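Local coordinates for protein excinuclease ABC, subunit A. (Deinococcus radiodurans, PDB 2VF7) that binds DNA and probably hydrolyses ATP, as a zinc-containing UvrA-family ABC ATPase involved in recognising damaged DNA, at residues 27-32 / 462-467; 39-44 / 449-454; 142-147 / 292-297; 157-162 / 282-287; 516-521 / 814-819. The protein carries 1 engineered substitution. All blocks are in the same frame, centred on the assembly; numbering follows the deposited sequence. Where two conformers were deposited one is given.

Interactions 1 and 2 touch, their centres 10 Å apart, and both reach the six-stranded mixed sheet of the first ATP-binding core: 38-42 and 449-453 are neighbours inside it, while 464-468 forms its edge and faces strand 29-34 of a separate antiparallel sheet. Interactions 3 and 4 come between the two halves of these contacts in the sequence, so this core is split and rejoined around them. They also touch, centres 15 Å apart, and gather round one zinc ion on the opposite side of the chain's centre. Interaction 5 follows in series and faces sheet against sheet in the second ATP-binding core, much as interaction 1 does in the first.

Interaction 1 of 5, residues 27-32 / 462-467; sequences KDISVK and GEILYS
Ile29 and Ile464 make the close-packed middle of this contact. Their side chains cross at about a right angle, with Ile29 CD1 4.0 Å from Ile464 CG1, while the other branch of Ile29 puts CG2 3.4 Å from Gly462 O. Val31 comes next, its CG2 3.6 Å from Ser467 OG. Ser467 OG donates to Lys32 O at 2.8 Å, with a C=O...OG angle of 167°, and is also bonded to Trp449 NE1. Here the edge strand of the mixed sheet, 464-468, faces strand 29-34 of the antiparallel sheet, as the two sheets of an ABC ATPase core pack on each other. The Lys27 end is looser and exposed. Lys27 N donates to Gly462 O at 3.0 Å and Lys27 CG lies near the same carbonyl, but a bend at chi2 (-75°) turns CD outward. Lys27 NZ bonds to Glu459 O and stays 6.4 Å from Glu463 OE2. At the far end the exposed Lys32 side chain makes a cation-pi contact with Phe15.

Interaction 2 of 5, residues 39-44 / 449-454; sequences VVFTGV and WLVDVG
From Val39 beside Trp449 to Thr42 beside Asp452 the two strands run parallel, their axes 4.7 Å apart at closest and 15° from parallel, tied by four backbone hydrogen bonds that start with Val40 N to Trp449 O. On the face carrying Val39, Phe41, Trp449 and Val451 the packing is apolar. Val39 CG1 sits at the edge of the Trp449 indole, 3.9 Å from CD1, and Val451 CG2 makes an off-centre CH-pi contact with Phe41, 4.3 Å from the ring centroid. On the other face, Thr42 OG1 stands between its own N and C (chi1 78°) and donates to Asp452 OD2 at 2.6 Å, meeting it on the anti side. Thr481 bonds to the same oxygen and Ser479 to OD1. An alanine at Asp452 would probably leave the hydroxyls of Thr42, Ser479 and Thr481 without their shared partner and freer to turn. Gly43 packs with its CA against Val453 O, and a water bridges Val44 N (2.6 Å) to Val453 O. Gly43 O also receives Lys49 NZ, and Val44 touches ADP: strand 38-42 leads directly into the Walker A P-loop.

Interaction 3 of 5, residues 142-147 / 292-297; sequences FSPNTP and GKRLRQ
Arg294 is the first residue of 292-297 to meet the other segment, laying its guanidinium against the ring of Pro144. Pro144 CG stands 4.1 Å above the guanidinium plane, over its centre, and Pro144 CB is 3.9 Å from Arg294 NH1. A bend at chi3 (-87°) turns NE out of the extended line, and NH1 is hydrogen-bonded to Gly156 O. Leu295 follows with a single methyl: Leu295 CD2 lies 3.6 Å from Phe142 O, one residue before the type I turn from Ser143 to Thr146. Arg296 stretches from CG to NE and grips one atom end-on with two nitrogens, NH1 and NH2 each lying 3.1 Å from Pro147 O. NH2 is nearly in line with the C=O bond (C=O...N 171°), though its N-H is bent (138°); NH1 approaches from above the carbonyl plane. An alanine in place of Arg296 would probably leave Pro147 O without this pair of donors and the turn's exit freer to shift. The Arg294 side chain also packs on Leu157 and Gly158, just before strand 159-162, and comes to about 6 Å from the zinc ion. Phe142 and Leu295 rest on Ile309 of helix 309-314, while Phe142 and Ser143 touch Arg121 of helix 116-127.

Interaction 4 of 5, residues 157-162 / 282-287; sequences LGRVYT and MISEEC. With ZN (zinc ion), chain F.
Backbone hydrogen bonds join Arg159-Thr162 to Ile283-Glu286 as a two-stranded antiparallel sheet, the strand directions 152° apart. Val160-Glu285 and Thr162-Ile283 are its hydrogen-bonded pairs, the shortest bond running from Val160 N to Glu285 O at 2.7 Å. Beyond them Cys287 N donates to Gly158 O at 3.1 Å. The charged and polar side chains centre on Arg159. Bends at chi2 (-81°) and chi3 (-75°) turn CD and then NE out of an extended line, and the guanidinium lies with one face over the opposite backbone, Glu285 C 3.8 Å above its centre. Arg159 NH2 donates to Ser284 OG at 2.8 Å, while Arg159 NH1 forms a salt bridge with Glu286 OE2 at 3.2 Å, so polar partners hold its nitrogens while one face packs on the backbone. One water joins Ser284 OG to Tyr161 OH. Of the less polar contacts, Met282 SD makes an oblique Met-aromatic approach to Tyr161, 5.1 Å from the ring centroid, and Phe266 of helix 258-268 touches both residues. Val160 CG2 packs near Cys287 CB. Metal binding closes the list: Cys287 SG holds zinc at 2.1 Å, and Cys151, Cys154 and Cys290 complete the site. Two CxxC pairs thus make a four-cysteine zinc site at the root of the paired strands, between which the chain carries the UvrA DNA-binding family sequence.

Interaction 5 of 5, residues 516-521 / 814-819; sequences LDVRFP and GRLVAQ
No ring or guanidinium lies where Leu516 and Val518 meet Leu816; this is aliphatic packing. The one aromatic ring of 516-521, that of Phe520, has other company and packs among Leu505, Leu539 and Leu803. Leu816 carries most of the contact. With CG anti to the backbone N (chi1 -179°), its side chain reaches out to strand 516-521, where it crosses both Leu516 and Val518 at about a right angle. Leu816 CD2 comes to 4.0 Å from Val518 CG2, while Leu816 CB lies 4.1 Å from Leu516 CD1. The two branches of Leu516 split the work: CD1 also approaches Leu816 N at 3.8 Å, and CD2 faces Gly814 O at 4.0 Å. Not one hydrogen bond crosses between the segments. The strand axes stay 9.3 Å apart at an angle of 19°, too far for a shared sheet, so two sheets of the ABC ATPase core simply face each other here. Strand 516-521 is bonded to 502-510 in the antiparallel sheet, and 816-820 edges the mixed sheet beside 801-805. Leu803 of that neighbour touches Val518, Ile805 touches Leu816, and Leu539 of helix 536-551 packs on both Leu516 and Val518.

Interaction 1 of 5, residues 27-32 / 462-467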
# COMPACT_ATOMS: atom_id res chain seq x y z
N LYS A 27 18.63 -17.64 -20.24
CA LYS A 27 19.54 -18.76 -20.06
C LYS A 27 20.59 -18.48 -19.00
O LYS A 27 21.77 -18.69 -19.24
CB LYS A 27 20.26 -19.09 -21.38
CG LYS A 27 19.36 -19.42 -22.57
CD LYS A 27 18.77 -20.79 -22.47
CE LYS A 27 17.69 -21.00 -23.52
NZ LYS A 27 17.31 -22.44 -23.57
N ASP A 28 20.19 -18.01 -17.83
CA ASP A 28 21.18 -17.76 -16.77
C ASP A 28 22.23 -16.80 -17.33
O ASP A 28 23.41 -17.13 -17.40
CB ASP A 28 21.84 -19.09 -16.38
CG ASP A 28 22.43 -19.07 -14.97
OD1 ASP A 28 23.33 -19.90 -14.71
OD2 ASP A 28 21.99 -18.27 -14.13
N ILE A 29 21.77 -15.61 -17.76
CA ILE A 29 22.61 -14.65 -18.49
C ILE A 29 23.29 -13.60 -17.59
O ILE A 29 22.86 -13.36 -16.44
CB ILE A 29 21.81 -13.90 -19.65
CG1 ILE A 29 20.77 -12.92 -19.08
CG2 ILE A 29 21.12 -14.87 -20.59
CD1 ILE A 29 21.30 -11.51 -18.85
N SER A 30 24.36 -13.00 -18.12
CA SER A 30 24.99 -11.82 -17.54
C SER A 30 24.96 -10.71 -18.57
O SER A 30 25.31 -10.94 -19.72
CB SER A 30 26.44 -12.11 -17.17
OG SER A 30 26.53 -13.07 -16.15
N VAL A 31 24.53 -9.53 -18.17
CA VAL A 31 24.57 -8.37 -19.04
C VAL A 31 24.83 -7.11 -18.22
O VAL A 31 24.54 -7.07 -17.04
CB VAL A 31 23.27 -8.24 -19.91
CG1 VAL A 31 22.08 -7.82 -19.08
CG2 VAL A 31 23.47 -7.27 -21.04
N LYS A 32 25.43 -6.11 -18.85
CA LYS A 32 25.57 -4.78 -18.24
C LYS A 32 24.94 -3.73 -19.15
O LYS A 32 24.99 -3.85 -20.38
CB LYS A 32 27.05 -4.45 -17.98
CG LYS A 32 27.77 -3.87 -19.18
CD LYS A 32 29.29 -3.72 -18.96
CE LYS A 32 29.96 -3.11 -20.20
NZ LYS A 32 31.33 -2.59 -19.93
N GLY A 462 16.57 -16.46 -25.64
CA GLY A 462 16.90 -16.21 -24.23
C GLY A 462 18.37 -15.99 -23.92
O GLY A 462 18.78 -16.08 -22.77
N GLU A 463 19.17 -15.69 -24.95
CA GLU A 463 20.58 -15.30 -24.75
C GLU A 463 20.93 -13.91 -25.29
O GLU A 463 20.17 -13.31 -26.05
CB GLU A 463 21.55 -16.36 -25.26
CG GLU A 463 21.09 -17.09 -26.49
CD GLU A 463 21.62 -18.51 -26.55
OE1 GLU A 463 22.45 -18.88 -25.69
OE2 GLU A 463 21.21 -19.25 -27.45
N ILE A 464 22.07 -13.38 -24.86
CA ILE A 464 22.46 -12.01 -25.19
C ILE A 464 23.36 -12.11 -26.38
O ILE A 464 24.42 -12.72 -26.32
CB ILE A 464 23.20 -11.29 -24.00
CG1 ILE A 464 22.35 -11.28 -22.71
CG2 ILE A 464 23.64 -9.87 -24.39
CD1 ILE A 464 20.93 -10.80 -22.89
N LEU A 465 22.91 -11.55 -27.50
CA LEU A 465 23.72 -11.55 -28.70
C LEU A 465 24.71 -10.40 -28.68
O LEU A 465 25.84 -10.51 -29.16
CB LEU A 465 22.83 -11.48 -29.94
CG LEU A 465 21.65 -12.46 -29.99
CD1 LEU A 465 21.08 -12.49 -31.39
CD2 LEU A 465 22.04 -13.86 -29.52
N TYR A 466 24.26 -9.28 -28.11
CA TYR A 466 25.02 -8.05 -28.10
C TYR A 466 24.59 -7.14 -26.96
O TYR A 466 23.42 -7.03 -26.66
CB TYR A 466 24.87 -7.33 -29.45
CG TYR A 466 25.70 -6.07 -29.60
CD1 TYR A 466 27.08 -6.14 -29.65
CD2 TYR A 466 25.08 -4.81 -29.69
CE1 TYR A 466 27.84 -5.01 -29.77
CE2 TYR A 466 25.83 -3.66 -29.80
CZ TYR A 466 27.22 -3.77 -29.85
OH TYR A 466 28.03 -2.66 -29.97
N SER A 467 25.56 -6.51 -26.29
CA SER A 467 25.30 -5.37 -25.42
C SER A 467 26.34 -4.29 -25.73
O SER A 467 27.51 -4.44 -25.40
CB SER A 467 25.33 -5.79 -23.94
OG SER A 467 24.95 -4.73 -23.07

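Interaction 2 of 5, residues 39-44 / 449-454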
# COMPACT_ATOMS: atom_id res chain seq x y z
N VAL A 39 18.50 3.12 -23.44
CA VAL A 39 18.85 1.72 -23.71
C VAL A 39 17.64 1.03 -24.34
O VAL A 39 16.55 1.04 -23.77
CB VAL A 39 19.29 0.94 -22.43
CG1 VAL A 39 19.76 -0.47 -22.80
CG2 VAL A 39 20.39 1.65 -21.71
N VAL A 40 17.85 0.42 -25.51
CA VAL A 40 16.78 -0.28 -26.22
C VAL A 40 17.03 -1.78 -26.19
O VAL A 40 18.14 -2.22 -26.45
CB VAL A 40 16.62 0.26 -27.68
CG1 VAL A 40 15.57 -0.50 -28.44
CG2 VAL A 40 16.23 1.73 -27.67
N PHE A 41 16.01 -2.55 -25.82
CA PHE A 41 16.08 -4.00 -25.77
C PHE A 41 15.41 -4.54 -27.02
O PHE A 41 14.26 -4.22 -27.29
CB PHE A 41 15.40 -4.52 -24.49
CG PHE A 41 16.11 -4.10 -23.21
CD1 PHE A 41 16.94 -4.98 -22.54
CD2 PHE A 41 15.95 -2.81 -22.69
CE1 PHE A 41 17.60 -4.59 -21.35
CE2 PHE A 41 16.62 -2.40 -21.53
CZ PHE A 41 17.44 -3.31 -20.85
N THR A 42 16.15 -5.34 -27.79
CA THR A 42 15.68 -5.77 -29.12
C THR A 42 15.81 -7.27 -29.42
O THR A 42 16.45 -8.01 -28.68
CB THR A 42 16.31 -4.94 -30.27
OG1 THR A 42 17.64 -5.40 -30.52
CG2 THR A 42 16.34 -3.46 -29.91
N GLY A 43 15.20 -7.71 -30.52
CA GLY A 43 15.19 -9.11 -30.89
C GLY A 43 13.78 -9.60 -31.19
O GLY A 43 12.82 -8.88 -30.90
N VAL A 44 13.65 -10.80 -31.75
CA VAL A 44 12.34 -11.32 -32.17
C VAL A 44 11.40 -11.46 -30.98
O VAL A 44 11.82 -11.36 -29.83
CB VAL A 44 12.41 -12.66 -32.98
CG1 VAL A 44 13.19 -12.47 -34.28
CG2 VAL A 44 13.02 -13.78 -32.15
N TRP A 449 22.63 2.82 -26.36
CA TRP A 449 23.08 1.45 -26.13
C TRP A 449 21.95 0.50 -26.54
O TRP A 449 20.76 0.88 -26.52
CB TRP A 449 23.39 1.31 -24.64
CG TRP A 449 24.08 0.05 -24.15
CD1 TRP A 449 23.48 -1.09 -23.70
CD2 TRP A 449 25.49 -0.15 -23.95
NE1 TRP A 449 24.41 -2.00 -23.28
CE2 TRP A 449 25.66 -1.45 -23.42
CE3 TRP A 449 26.63 0.63 -24.20
CZ2 TRP A 449 26.91 -1.98 -23.13
CZ3 TRP A 449 27.88 0.09 -23.93
CH2 TRP A 449 28.01 -1.21 -23.40
N LEU A 450 22.31 -0.72 -26.92
CA LEU A 450 21.28 -1.71 -27.21
C LEU A 450 21.60 -3.12 -26.74
O LEU A 450 22.74 -3.55 -26.79
CB LEU A 450 20.88 -1.65 -28.69
CG LEU A 450 21.39 -2.61 -29.75
CD1 LEU A 450 20.75 -3.99 -29.60
CD2 LEU A 450 21.06 -2.00 -31.10
N VAL A 451 20.58 -3.82 -26.27
CA VAL A 451 20.69 -5.21 -25.85
C VAL A 451 19.86 -6.12 -26.77
O VAL A 451 18.62 -6.08 -26.73
CB VAL A 451 20.21 -5.40 -24.40
CG1 VAL A 451 20.60 -6.77 -23.89
CG2 VAL A 451 20.76 -4.28 -23.48
N ASP A 452 20.54 -6.92 -27.60
CA ASP A 452 19.86 -7.83 -28.54
C ASP A 452 19.79 -9.23 -27.96
O ASP A 452 20.82 -9.85 -27.65
CB ASP A 452 20.52 -7.84 -29.93
CG ASP A 452 19.57 -8.31 -31.04
OD1 ASP A 452 19.94 -9.25 -31.79
OD2 ASP A 452 18.47 -7.73 -31.17
N VAL A 453 18.57 -9.72 -27.84
CA VAL A 453 18.27 -10.96 -27.12
C VAL A 453 17.90 -12.13 -28.07
O VAL A 453 17.13 -11.96 -29.02
CB VAL A 453 17.13 -10.73 -26.06
CG1 VAL A 453 16.72 -12.01 -25.42
CG2 VAL A 453 17.57 -9.75 -24.98
N GLY A 454 18.51 -13.28 -27.79
CA GLY A 454 18.15 -14.59 -28.32
C GLY A 454 18.41 -14.72 -29.80
O GLY A 454 18.26 -13.73 -30.54
O HOH W 1 16.03 -11.94 -31.71

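Interaction 3 of 5, residues 142-147 / 292-297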
# COMPACT_ATOMS: atom_id res chain seq x y z
N PHE A 142 -15.51 22.22 -7.79
CA PHE A 142 -15.61 22.13 -9.25
C PHE A 142 -15.40 20.68 -9.71
O PHE A 142 -15.13 20.42 -10.88
CB PHE A 142 -14.59 23.07 -9.91
CG PHE A 142 -14.99 24.51 -9.89
CD1 PHE A 142 -14.65 25.33 -8.82
CD2 PHE A 142 -15.70 25.07 -10.95
CE1 PHE A 142 -15.02 26.67 -8.80
CE2 PHE A 142 -16.08 26.41 -10.94
CZ PHE A 142 -15.74 27.21 -9.86
N SER A 143 -15.53 19.74 -8.77
CA SER A 143 -15.36 18.32 -9.02
C SER A 143 -16.62 17.55 -8.62
O SER A 143 -17.15 17.76 -7.54
CB SER A 143 -14.15 17.78 -8.25
OG SER A 143 -13.91 16.42 -8.56
N PRO A 144 -17.10 16.65 -9.50
CA PRO A 144 -18.27 15.82 -9.21
C PRO A 144 -18.05 14.74 -8.14
O PRO A 144 -19.01 14.09 -7.73
CB PRO A 144 -18.58 15.16 -10.56
CG PRO A 144 -17.81 15.97 -11.58
CD PRO A 144 -16.59 16.41 -10.85
N ASN A 145 -16.81 14.54 -7.71
CA ASN A 145 -16.47 13.47 -6.76
C ASN A 145 -16.47 13.92 -5.28
O ASN A 145 -16.38 13.08 -4.37
CB ASN A 145 -15.11 12.85 -7.12
CG ASN A 145 -14.97 12.60 -8.62
OD1 ASN A 145 -15.73 11.82 -9.21
ND2 ASN A 145 -13.98 13.24 -9.23
N THR A 146 -16.58 15.22 -5.06
CA THR A 146 -16.62 15.81 -3.72
C THR A 146 -18.04 16.26 -3.37
O THR A 146 -18.80 16.65 -4.26
CB THR A 146 -15.67 17.03 -3.62
OG1 THR A 146 -16.01 17.97 -4.65
CG2 THR A 146 -14.22 16.61 -3.79
N PRO A 147 -18.42 16.20 -2.06
CA PRO A 147 -19.75 16.65 -1.62
C PRO A 147 -19.90 18.17 -1.70
O PRO A 147 -21.03 18.68 -1.64
CB PRO A 147 -19.81 16.20 -0.15
CG PRO A 147 -18.67 15.23 0.02
CD PRO A 147 -17.62 15.70 -0.93
N GLY A 292 -27.05 16.94 -17.87
CA GLY A 292 -25.90 16.34 -18.54
C GLY A 292 -24.63 16.55 -17.74
O GLY A 292 -23.92 15.59 -17.44
N LYS A 293 -24.35 17.81 -17.41
CA LYS A 293 -23.26 18.19 -16.49
C LYS A 293 -23.53 17.43 -15.19
O LYS A 293 -24.56 16.74 -15.08
CB LYS A 293 -23.26 19.71 -16.24
CG LYS A 293 -24.01 20.55 -17.28
CD LYS A 293 -23.10 21.41 -18.14
CE LYS A 293 -23.90 22.12 -19.25
NZ LYS A 293 -23.37 23.48 -19.61
N ARG A 294 -22.64 17.53 -14.20
CA ARG A 294 -22.76 16.65 -13.02
C ARG A 294 -22.68 17.35 -11.65
O ARG A 294 -22.64 16.68 -10.61
CB ARG A 294 -21.74 15.51 -13.10
CG ARG A 294 -21.87 14.62 -14.35
CD ARG A 294 -21.08 13.32 -14.21
NE ARG A 294 -19.67 13.42 -14.61
CZ ARG A 294 -18.66 12.79 -14.01
NH1 ARG A 294 -18.88 12.03 -12.94
NH2 ARG A 294 -17.42 12.93 -14.46
N LEU A 295 -22.68 18.69 -11.65
CA LEU A 295 -22.41 19.47 -10.42
C LEU A 295 -23.47 20.51 -10.01
O LEU A 295 -24.49 20.69 -10.69
CB LEU A 295 -21.02 20.13 -10.47
CG LEU A 295 -20.13 20.06 -11.71
CD1 LEU A 295 -20.63 20.95 -12.83
CD2 LEU A 295 -18.72 20.44 -11.31
N ARG A 296 -23.22 21.17 -8.87
CA ARG A 296 -24.07 22.26 -8.38
C ARG A 296 -24.19 23.35 -9.44
O ARG A 296 -23.23 23.60 -10.17
CB ARG A 296 -23.57 22.82 -7.05
CG ARG A 296 -24.27 22.18 -5.83
CD ARG A 296 -23.85 22.80 -4.48
NE ARG A 296 -24.17 21.92 -3.35
CZ ARG A 296 -23.46 20.85 -3.00
NH1 ARG A 296 -22.38 20.51 -3.70
NH2 ARG A 296 -23.81 20.11 -1.97
N GLN A 297 -25.36 23.97 -9.53
CA GLN A 297 -25.63 24.93 -10.60
C GLN A 297 -24.97 26.27 -10.30
O GLN A 297 -25.06 27.21 -11.11
CB GLN A 297 -27.14 25.08 -10.84
CG GLN A 297 -27.52 25.55 -12.24
CD GLN A 297 -28.94 25.15 -12.63
OE1 GLN A 297 -29.36 24.00 -12.42
NE2 GLN A 297 -29.69 26.08 -13.21

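Interaction 4 of 5, residues 157-162 / 282-287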
# COMPACT_ATOMS: atom_id res chain seq x y z
N LEU A 157 -23.41 11.96 -10.70
CA LEU A 157 -23.53 10.91 -11.73
C LEU A 157 -24.09 11.41 -13.06
O LEU A 157 -23.86 10.80 -14.10
CB LEU A 157 -24.35 9.71 -11.23
CG LEU A 157 -23.83 8.81 -10.10
CD1 LEU A 157 -24.76 7.62 -9.96
CD2 LEU A 157 -22.40 8.32 -10.32
N GLY A 158 -24.83 12.52 -13.02
CA GLY A 158 -25.40 13.12 -14.23
C GLY A 158 -26.69 12.46 -14.68
O GLY A 158 -27.40 12.99 -15.52
N ARG A 159 -26.98 11.29 -14.10
CA ARG A 159 -28.19 10.51 -14.38
C ARG A 159 -28.94 10.20 -13.08
O ARG A 159 -28.32 9.97 -12.02
CB ARG A 159 -27.86 9.19 -15.08
CG ARG A 159 -27.07 9.27 -16.38
CD ARG A 159 -27.95 9.60 -17.58
NE ARG A 159 -28.74 8.45 -18.01
CZ ARG A 159 -29.55 8.44 -19.07
NH1 ARG A 159 -29.67 9.51 -19.84
NH2 ARG A 159 -30.23 7.35 -19.38
N VAL A 160 -30.27 10.16 -13.17
CA VAL A 160 -31.13 9.86 -12.02
C VAL A 160 -31.77 8.47 -12.17
O VAL A 160 -32.37 8.18 -13.21
CB VAL A 160 -32.20 10.98 -11.83
CG1 VAL A 160 -33.47 10.47 -11.15
CG2 VAL A 160 -31.60 12.14 -11.05
N TYR A 161 -31.64 7.63 -11.14
CA TYR A 161 -32.00 6.21 -11.21
C TYR A 161 -33.19 5.78 -10.34
O TYR A 161 -33.19 5.95 -9.12
CB TYR A 161 -30.77 5.33 -10.89
CG TYR A 161 -29.67 5.40 -11.93
CD1 TYR A 161 -28.56 6.22 -11.74
CD2 TYR A 161 -29.75 4.66 -13.11
CE1 TYR A 161 -27.55 6.30 -12.69
CE2 TYR A 161 -28.75 4.73 -14.07
CZ TYR A 161 -27.65 5.55 -13.86
OH TYR A 161 -26.66 5.63 -14.81
N THR A 162 -34.21 5.22 -10.98
CA THR A 162 -35.39 4.75 -10.26
C THR A 162 -35.66 3.27 -10.47
O THR A 162 -34.97 2.57 -11.21
CB THR A 162 -36.66 5.57 -10.58
OG1 THR A 162 -36.66 5.97 -11.95
CG2 THR A 162 -36.75 6.81 -9.69
N MET A 282 -33.59 -1.55 -13.51
CA MET A 282 -33.61 -0.13 -13.22
C MET A 282 -34.13 0.67 -14.40
O MET A 282 -34.20 0.16 -15.52
CB MET A 282 -32.22 0.35 -12.85
CG MET A 282 -31.93 0.36 -11.37
SD MET A 282 -30.28 1.01 -11.02
CE MET A 282 -29.33 -0.45 -11.33
N ILE A 283 -34.49 1.92 -14.15
CA ILE A 283 -34.85 2.84 -15.23
C ILE A 283 -33.94 4.08 -15.17
O ILE A 283 -33.67 4.61 -14.09
CB ILE A 283 -36.38 3.15 -15.25
CG1 ILE A 283 -36.93 3.42 -13.85
CG2 ILE A 283 -37.16 1.97 -15.85
CD1 ILE A 283 -38.40 3.81 -13.81
N SER A 284 -33.44 4.51 -16.33
CA SER A 284 -32.42 5.58 -16.39
C SER A 284 -32.90 6.84 -17.08
O SER A 284 -33.53 6.79 -18.15
CB SER A 284 -31.12 5.08 -17.03
OG SER A 284 -30.09 6.04 -16.94
N GLU A 285 -32.59 7.98 -16.46
CA GLU A 285 -33.04 9.29 -16.91
C GLU A 285 -31.94 10.31 -16.64
O GLU A 285 -31.15 10.15 -15.71
CB GLU A 285 -34.31 9.69 -16.16
CG GLU A 285 -34.99 10.95 -16.64
CD GLU A 285 -35.77 10.74 -17.93
OE1 GLU A 285 -35.45 11.40 -18.95
OE2 GLU A 285 -36.69 9.91 -17.92
N GLU A 286 -31.88 11.35 -17.46
CA GLU A 286 -30.93 12.43 -17.23
C GLU A 286 -31.35 13.28 -16.04
O GLU A 286 -32.53 13.69 -15.94
CB GLU A 286 -30.75 13.29 -18.49
CG GLU A 286 -30.60 12.50 -19.79
CD GLU A 286 -31.94 12.25 -20.50
OE1 GLU A 286 -32.54 13.22 -21.03
OE2 GLU A 286 -32.38 11.07 -20.53
N CYS A 287 -30.40 13.53 -15.14
CA CYS A 287 -30.57 14.49 -14.04
C CYS A 287 -31.14 15.80 -14.57
O CYS A 287 -30.67 16.28 -15.59
CB CYS A 287 -29.22 14.76 -13.40
SG CYS A 287 -29.27 15.85 -12.02
ZN ZN F . -27.34 16.19 -11.29
O HOH W 2 -27.45 5.61 -17.39

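Interaction 5 of 5, residues 516-521 / 814-819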
# COMPACT_ATOMS: atom_id res chain seq x y z
N LEU A 516 -18.37 11.69 -44.97
CA LEU A 516 -17.27 11.16 -45.78
C LEU A 516 -17.68 9.89 -46.51
O LEU A 516 -18.22 8.97 -45.92
CB LEU A 516 -16.07 10.85 -44.86
CG LEU A 516 -14.93 9.99 -45.41
CD1 LEU A 516 -14.02 10.80 -46.32
CD2 LEU A 516 -14.12 9.36 -44.28
N ASP A 517 -17.39 9.85 -47.81
CA ASP A 517 -17.65 8.69 -48.68
C ASP A 517 -16.34 8.02 -49.10
O ASP A 517 -15.43 8.68 -49.63
CB ASP A 517 -18.44 9.11 -49.94
CG ASP A 517 -19.65 9.99 -49.63
OD1 ASP A 517 -20.15 10.66 -50.56
OD2 ASP A 517 -20.13 10.01 -48.47
N VAL A 518 -16.25 6.71 -48.90
CA VAL A 518 -15.01 5.95 -49.10
C VAL A 518 -15.29 4.58 -49.75
O VAL A 518 -16.37 3.99 -49.55
CB VAL A 518 -14.23 5.82 -47.75
CG1 VAL A 518 -14.86 4.79 -46.86
CG2 VAL A 518 -12.77 5.50 -47.99
N ARG A 519 -14.34 4.08 -50.54
CA ARG A 519 -14.48 2.78 -51.20
C ARG A 519 -13.41 1.78 -50.79
O ARG A 519 -12.23 2.10 -50.75
CB ARG A 519 -14.48 2.93 -52.72
CG ARG A 519 -15.54 3.87 -53.27
CD ARG A 519 -16.29 3.25 -54.45
NE ARG A 519 -15.50 3.18 -55.67
CZ ARG A 519 -15.89 2.57 -56.79
NH1 ARG A 519 -17.07 1.95 -56.84
NH2 ARG A 519 -15.10 2.57 -57.87
N PHE A 520 -13.83 0.55 -50.48
CA PHE A 520 -12.89 -0.53 -50.18
C PHE A 520 -13.02 -1.63 -51.24
O PHE A 520 -14.10 -2.16 -51.41
CB PHE A 520 -13.16 -1.16 -48.81
CG PHE A 520 -13.16 -0.18 -47.65
CD1 PHE A 520 -14.37 0.38 -47.20
CD2 PHE A 520 -11.98 0.15 -46.98
CE1 PHE A 520 -14.39 1.26 -46.11
CE2 PHE A 520 -11.99 1.03 -45.89
CZ PHE A 520 -13.19 1.59 -45.46
N PRO A 521 -11.92 -1.98 -51.93
CA PRO A 521 -11.94 -3.04 -52.95
C PRO A 521 -12.05 -4.42 -52.32
O PRO A 521 -11.60 -4.60 -51.19
CB PRO A 521 -10.57 -2.90 -53.62
CG PRO A 521 -9.70 -2.37 -52.54
CD PRO A 521 -10.57 -1.42 -51.77
N GLY A 814 -9.43 13.77 -40.99
CA GLY A 814 -10.78 13.25 -41.28
C GLY A 814 -11.17 13.16 -42.75
O GLY A 814 -12.30 12.77 -43.09
N ARG A 815 -10.23 13.53 -43.61
CA ARG A 815 -10.45 13.55 -45.05
C ARG A 815 -9.80 12.33 -45.67
O ARG A 815 -8.78 11.87 -45.18
CB ARG A 815 -9.82 14.81 -45.68
CG ARG A 815 -10.61 16.11 -45.58
CD ARG A 815 -9.81 17.32 -46.17
NE ARG A 815 -8.80 16.96 -47.17
CZ ARG A 815 -9.05 16.55 -48.42
NH1 ARG A 815 -10.31 16.45 -48.86
NH2 ARG A 815 -8.05 16.24 -49.24
N LEU A 816 -10.37 11.82 -46.75
CA LEU A 816 -9.67 10.85 -47.57
C LEU A 816 -8.66 11.68 -48.34
O LEU A 816 -9.04 12.56 -49.09
CB LEU A 816 -10.63 10.13 -48.52
CG LEU A 816 -10.03 9.05 -49.44
CD1 LEU A 816 -9.30 8.00 -48.65
CD2 LEU A 816 -11.10 8.40 -50.27
N VAL A 817 -7.37 11.45 -48.12
CA VAL A 817 -6.36 12.34 -48.73
C VAL A 817 -5.52 11.71 -49.84
O VAL A 817 -4.82 12.42 -50.57
CB VAL A 817 -5.50 13.09 -47.66
CG1 VAL A 817 -4.20 12.35 -47.37
CG2 VAL A 817 -5.23 14.50 -48.11
N ALA A 818 -5.60 10.39 -49.96
CA ALA A 818 -5.03 9.66 -51.08
C ALA A 818 -5.54 8.25 -51.03
O ALA A 818 -5.84 7.75 -49.95
CB ALA A 818 -3.51 9.67 -51.04
N GLN A 819 -5.65 7.64 -52.20
CA GLN A 819 -6.05 6.24 -52.35
C GLN A 819 -5.48 5.67 -53.66
O GLN A 819 -5.31 6.41 -54.63
CB GLN A 819 -7.58 6.11 -52.29
CG GLN A 819 -8.34 6.74 -53.46
CD GLN A 819 -9.84 6.87 -53.20
OE1 GLN A 819 -10.46 6.00 -52.58
NE2 GLN A 819 -10.41 7.98 -53.66